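Local coordinates for protein R.Pab1 family restriction endonuclease (PDB 7CFA) that acts as a restriction DNA glycosylase of the R.PabI family, probably excising a base from its recognition sequence in foreign DNA and cleaving the resulting abasic strand, at residues 112-117 with 165-169; 178-182 with 197-202. The protein carries 2 engineered substitutions. One frame throughout, in Å; residues are numbered along the deposited sequence.

In the fold
Long-range contacts often divide a chain into successive closed loops, and this one illustrates the point. From the N terminus, strands 8-13, 21-27 and 47-51 and the helices up to 94-106 precede helix 111-114, whose end contact 1 joins to the start of strand 166-175 in the large sheet. About two thirds of the loop so closed is antiparallel strand and none of it helix. Only then does contact 2 begin: residues 178-182, just beyond strand 166-175, meet strand 198-203, itself paired with strand 8-13. The two loops are therefore in series. The centres of the two contacts lie 33 Å apart on opposite sides of the chain's centre, with strand 166-175 leading from one to the other.

Contact 1. Residues 112-117 with 165-169; sequences EDKMKI and GVQGM
Where a helix ends beside the start of a strand, a few side chains can account for most of the contact, as Val166 and Glu112 do here for the buried area. Residues 112-114 form the last part of a helix; Met115 leaves it in an extended conformation that carries on to Ile117. Residues 166-169 are a beta strand, and the closest CA pair is Glu112 with Val166, 5.7 Å apart. Val166 (chi1 m) points into the bend after the helix: CG2 lies 3.5 Å from Met115 O, and CG1 packs 3.7 Å from CD1 of Ile117 (m, t). Glu112, also m, t, reaches over to the strand backbone so that its OE2 accepts a hydrogen bond from Gly168 N at 3.3 Å, N-H...O angle 154°. Its other oxygen, OE1, forms a salt bridge with Lys160. Lys116 O hydrogen-bonds Tyr136 OH of the second subunit. The contact thus ties a helix terminus to a strand's first residues at the surface, where Met115 packs on Leu142 and Ile117 on Val137 of strand 130-145, and Met115 and Val166 on Ile157 of strand 152-159.

Contact 2. Residues 178-182 with 197-202; sequences LLKNI and EKGYLE
Tyr200 (chi1 m, chi2 90°) extends its ring past residues 180-182: CD1 comes within 3.4 Å of Asn181 O, and CZ lies 3.8 Å from Ile182 CD1, with Ile182 in the t, p rotamer. The backbones form one antiparallel bridge, the hydrogen-bonded pair Lys180-Tyr200, with CA atoms 4.9 Å apart. Lys180 N donates to Tyr200 O at 3.0 Å and 176°, and Tyr200 N to Lys180 O at 3.0 Å and 132°. Both residues have extended phi/psi, yet the segments' end-to-end directions differ by 121°. Lys180 (m, t, m, t) brings NZ to 3.1 Å from Glu202 OE1 in a salt bridge; Asp9 also pairs with this lysine and Arg186 with this glutamate. Leu179 (m, t) packs CD2 3.9 Å from Leu201 CB, while its CD1 passes 4.0 Å from Gly199 CA, where a beta carbon would clash. Strand 198-203 pairs through Gly199 and Leu201 with strand 8-13, and residue 180 adds to its other edge an isolated beta bridge, the smallest unit of antiparallel pairing.

Contact 1. Residues 112-117 with 165-169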
loop_
_atom_site.group_PDB
_atom_site.type_symbol
_atom_site.label_atom_id
_atom_site.label_comp_id
_atom_site.label_asym_id
_atom_site.label_seq_id
_atom_site.Cartn_x
_atom_site.Cartn_y
_atom_site.Cartn_z
ATOM N N GLU A 112 3.451 -17.922 0.147
ATOM C CA GLU A 112 4.511 -16.973 -0.179
ATOM C C GLU A 112 5.547 -17.548 -1.137
ATOM O O GLU A 112 6.353 -16.785 -1.678
ATOM C CB GLU A 112 5.187 -16.480 1.103
ATOM C CG GLU A 112 4.278 -15.603 1.954
ATOM C CD GLU A 112 4.936 -15.119 3.231
ATOM O OE1 GLU A 112 6.125 -15.433 3.451
ATOM O OE2 GLU A 112 4.258 -14.423 4.017
ATOM N N ASP A 113 5.545 -18.863 -1.362
ATOM C CA ASP A 113 6.409 -19.465 -2.367
ATOM C C ASP A 113 5.723 -19.640 -3.714
ATOM O O ASP A 113 6.407 -19.650 -4.743
ATOM C CB ASP A 113 6.925 -20.827 -1.882
ATOM C CG ASP A 113 7.840 -20.710 -0.676
ATOM O OD1 ASP A 113 8.581 -19.708 -0.586
ATOM O OD2 ASP A 113 7.816 -21.617 0.182
ATOM N N LYS A 114 4.395 -19.763 -3.734
ATOM C CA LYS A 114 3.651 -19.948 -4.974
ATOM C C LYS A 114 3.097 -18.653 -5.548
ATOM O O LYS A 114 2.888 -18.569 -6.762
ATOM C CB LYS A 114 2.490 -20.927 -4.757
ATOM C CG LYS A 114 2.910 -22.299 -4.256
ATOM C CD LYS A 114 3.897 -22.962 -5.205
ATOM C CE LYS A 114 4.329 -24.327 -4.687
ATOM N NZ LYS A 114 5.306 -24.991 -5.598
ATOM N N MET A 115 2.840 -17.647 -4.716
ATOM C CA MET A 115 2.301 -16.388 -5.211
ATOM C C MET A 115 3.437 -15.486 -5.671
ATOM O O MET A 115 4.426 -15.299 -4.954
ATOM C CB MET A 115 1.464 -15.703 -4.132
ATOM C CG MET A 115 0.201 -16.470 -3.759
ATOM S SD MET A 115 -0.908 -16.751 -5.161
ATOM C CE MET A 115 -0.650 -18.493 -5.475
ATOM N N LYS A 116 3.300 -14.937 -6.872
ATOM C CA LYS A 116 4.355 -14.164 -7.505
ATOM C C LYS A 116 3.859 -12.765 -7.834
ATOM O O LYS A 116 2.747 -12.592 -8.343
ATOM C CB LYS A 116 4.851 -14.848 -8.785
ATOM C CG LYS A 116 5.366 -16.268 -8.579
ATOM C CD LYS A 116 6.616 -16.296 -7.706
ATOM C CE LYS A 116 7.065 -17.725 -7.438
ATOM N NZ LYS A 116 8.116 -17.803 -6.386
ATOM N N ILE A 117 4.687 -11.775 -7.529
ATOM C CA ILE A 117 4.479 -10.412 -7.996
ATOM C C ILE A 117 5.178 -10.270 -9.340
ATOM O O ILE A 117 6.365 -10.592 -9.471
ATOM C CB ILE A 117 5.006 -9.392 -6.974
ATOM C CG1 ILE A 117 4.199 -9.487 -5.676
ATOM C CG2 ILE A 117 4.954 -7.981 -7.542
ATOM C CD1 ILE A 117 4.654 -8.532 -4.593
ATOM N N GLY A 165 11.536 -11.846 -1.540
ATOM C CA GLY A 165 10.319 -12.623 -1.549
ATOM C C GLY A 165 9.083 -11.762 -1.391
ATOM O O GLY A 165 9.114 -10.536 -1.527
ATOM N N VAL A 166 7.968 -12.429 -1.096
ATOM C CA VAL A 166 6.682 -11.768 -0.941
ATOM C C VAL A 166 6.085 -12.157 0.403
ATOM O O VAL A 166 6.461 -13.160 1.014
ATOM C CB VAL A 166 5.705 -12.115 -2.083
ATOM C CG1 VAL A 166 6.280 -11.682 -3.420
ATOM C CG2 VAL A 166 5.397 -13.604 -2.082
ATOM N N GLN A 167 5.141 -11.340 0.862
ATOM C CA GLN A 167 4.450 -11.565 2.121
ATOM C C GLN A 167 2.947 -11.455 1.907
ATOM O O GLN A 167 2.484 -10.680 1.060
ATOM C CB GLN A 167 4.893 -10.565 3.197
ATOM C CG GLN A 167 4.681 -9.109 2.812
ATOM C CD GLN A 167 4.984 -8.154 3.949
ATOM O OE1 GLN A 167 4.801 -8.487 5.120
ATOM N NE2 GLN A 167 5.456 -6.960 3.609
ATOM N N GLY A 168 2.199 -12.222 2.679
ATOM C CA GLY A 168 0.746 -12.234 2.609
ATOM C C GLY A 168 0.136 -11.603 3.850
ATOM O O GLY A 168 0.570 -11.872 4.972
ATOM N N MET A 169 -0.860 -10.750 3.626
ATOM C CA MET A 169 -1.654 -10.147 4.689
ATOM C C MET A 169 -3.078 -10.668 4.570
ATOM O O MET A 169 -3.725 -10.481 3.534
ATOM C CB MET A 169 -1.631 -8.620 4.604
ATOM C CG MET A 169 -0.384 -7.972 5.185
ATOM S SD MET A 169 1.122 -8.346 4.266
ATOM C CE MET A 169 0.741 -7.610 2.679
#

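Contact 2. Residues 178-182 with 197-202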
loop_
_atom_site.group_PDB
_atom_site.type_symbol
_atom_site.label_atom_id
_atom_site.label_comp_id
_atom_site.label_asym_id
_atom_site.label_seq_id
_atom_site.Cartn_x
_atom_site.Cartn_y
_atom_site.Cartn_z
ATOM N N LEU A 178 -24.445 -8.284 9.718
ATOM C CA LEU A 178 -24.344 -9.459 10.576
ATOM C C LEU A 178 -24.037 -9.100 12.021
ATOM O O LEU A 178 -24.224 -9.939 12.907
ATOM C CB LEU A 178 -23.263 -10.411 10.061
ATOM C CG LEU A 178 -23.497 -11.131 8.735
ATOM C CD1 LEU A 178 -22.348 -12.088 8.471
ATOM C CD2 LEU A 178 -24.823 -11.872 8.747
ATOM N N LEU A 179 -23.571 -7.882 12.277
ATOM C CA LEU A 179 -23.162 -7.489 13.615
ATOM C C LEU A 179 -24.368 -7.118 14.468
ATOM O O LEU A 179 -25.377 -6.610 13.973
ATOM C CB LEU A 179 -22.193 -6.307 13.551
ATOM C CG LEU A 179 -20.869 -6.526 12.816
ATOM C CD1 LEU A 179 -20.137 -5.208 12.642
ATOM C CD2 LEU A 179 -20.002 -7.523 13.566
ATOM N N LYS A 180 -24.250 -7.380 15.764
ATOM C CA LYS A 180 -25.237 -6.949 16.741
ATOM C C LYS A 180 -24.757 -5.675 17.423
ATOM O O LYS A 180 -23.554 -5.452 17.585
ATOM C CB LYS A 180 -25.490 -8.036 17.787
ATOM C CG LYS A 180 -25.976 -9.357 17.214
ATOM C CD LYS A 180 -26.241 -10.376 18.313
ATOM C CE LYS A 180 -24.966 -10.739 19.055
ATOM N NZ LYS A 180 -25.201 -11.776 20.096
ATOM N N ASN A 181 -25.708 -4.833 17.817
ATOM C CA ASN A 181 -25.378 -3.621 18.553
ATOM C C ASN A 181 -25.152 -3.979 20.021
ATOM O O ASN A 181 -25.047 -5.152 20.391
ATOM C CB ASN A 181 -26.467 -2.565 18.363
ATOM C CG ASN A 181 -27.840 -3.047 18.801
ATOM O OD1 ASN A 181 -27.981 -4.111 19.403
ATOM N ND2 ASN A 181 -28.863 -2.254 18.503
ATOM N N ILE A 182 -25.081 -2.963 20.885
ATOM C CA ILE A 182 -24.865 -3.216 22.302
ATOM C C ILE A 182 -26.067 -3.904 22.938
ATOM O O ILE A 182 -25.921 -4.587 23.957
ATOM C CB ILE A 182 -24.524 -1.903 23.033
ATOM C CG1 ILE A 182 -24.044 -2.188 24.458
ATOM C CG2 ILE A 182 -25.719 -0.962 23.037
ATOM C CD1 ILE A 182 -22.852 -3.121 24.523
ATOM N N GLU A 197 -19.486 3.668 18.031
ATOM C CA GLU A 197 -20.349 2.503 18.150
ATOM C C GLU A 197 -19.560 1.226 17.892
ATOM O O GLU A 197 -18.699 1.173 17.008
ATOM C CB GLU A 197 -21.527 2.594 17.179
ATOM C CG GLU A 197 -22.560 1.489 17.367
ATOM C CD GLU A 197 -23.769 1.633 16.463
ATOM O OE1 GLU A 197 -23.813 2.595 15.665
ATOM O OE2 GLU A 197 -24.678 0.781 16.552
ATOM N N LYS A 198 -19.866 0.193 18.669
ATOM C CA LYS A 198 -19.200 -1.095 18.562
ATOM C C LYS A 198 -20.121 -2.099 17.883
ATOM O O LYS A 198 -21.332 -2.108 18.121
ATOM C CB LYS A 198 -18.797 -1.616 19.942
ATOM C CG LYS A 198 -17.875 -0.693 20.717
ATOM C CD LYS A 198 -16.515 -0.583 20.050
ATOM C CE LYS A 198 -15.568 0.268 20.878
ATOM N NZ LYS A 198 -15.394 -0.285 22.249
ATOM N N GLY A 199 -19.539 -2.931 17.028
ATOM C CA GLY A 199 -20.241 -4.054 16.441
ATOM C C GLY A 199 -19.814 -5.341 17.120
ATOM O O GLY A 199 -18.671 -5.480 17.550
ATOM N N TYR A 200 -20.745 -6.285 17.221
ATOM C CA TYR A 200 -20.510 -7.536 17.933
ATOM C C TYR A 200 -20.758 -8.708 16.993
ATOM O O TYR A 200 -21.902 -8.975 16.608
ATOM C CB TYR A 200 -21.387 -7.624 19.180
ATOM C CG TYR A 200 -21.020 -6.583 20.209
ATOM C CD1 TYR A 200 -21.626 -5.334 20.205
ATOM C CD2 TYR A 200 -20.049 -6.838 21.168
ATOM C CE1 TYR A 200 -21.286 -4.374 21.136
ATOM C CE2 TYR A 200 -19.702 -5.884 22.105
ATOM C CZ TYR A 200 -20.323 -4.654 22.084
ATOM O OH TYR A 200 -19.981 -3.699 23.014
ATOM N N LEU A 201 -19.683 -9.397 16.625
ATOM C CA LEU A 201 -19.763 -10.596 15.803
ATOM C C LEU A 201 -20.020 -11.794 16.707
ATOM O O LEU A 201 -19.189 -12.126 17.560
ATOM C CB LEU A 201 -18.478 -10.793 15.001
ATOM C CG LEU A 201 -18.380 -12.068 14.157
ATOM C CD1 LEU A 201 -19.413 -12.063 13.039
ATOM C CD2 LEU A 201 -16.975 -12.238 13.597
ATOM N N GLU A 202 -21.171 -12.433 16.526
ATOM C CA GLU A 202 -21.545 -13.588 17.335
ATOM C C GLU A 202 -20.810 -14.816 16.814
ATOM O O GLU A 202 -21.006 -15.229 15.667
ATOM C CB GLU A 202 -23.056 -13.794 17.304
ATOM C CG GLU A 202 -23.522 -15.011 18.080
ATOM C CD GLU A 202 -25.031 -15.129 18.118
ATOM O OE1 GLU A 202 -25.713 -14.082 18.082
ATOM O OE2 GLU A 202 -25.534 -16.271 18.177
#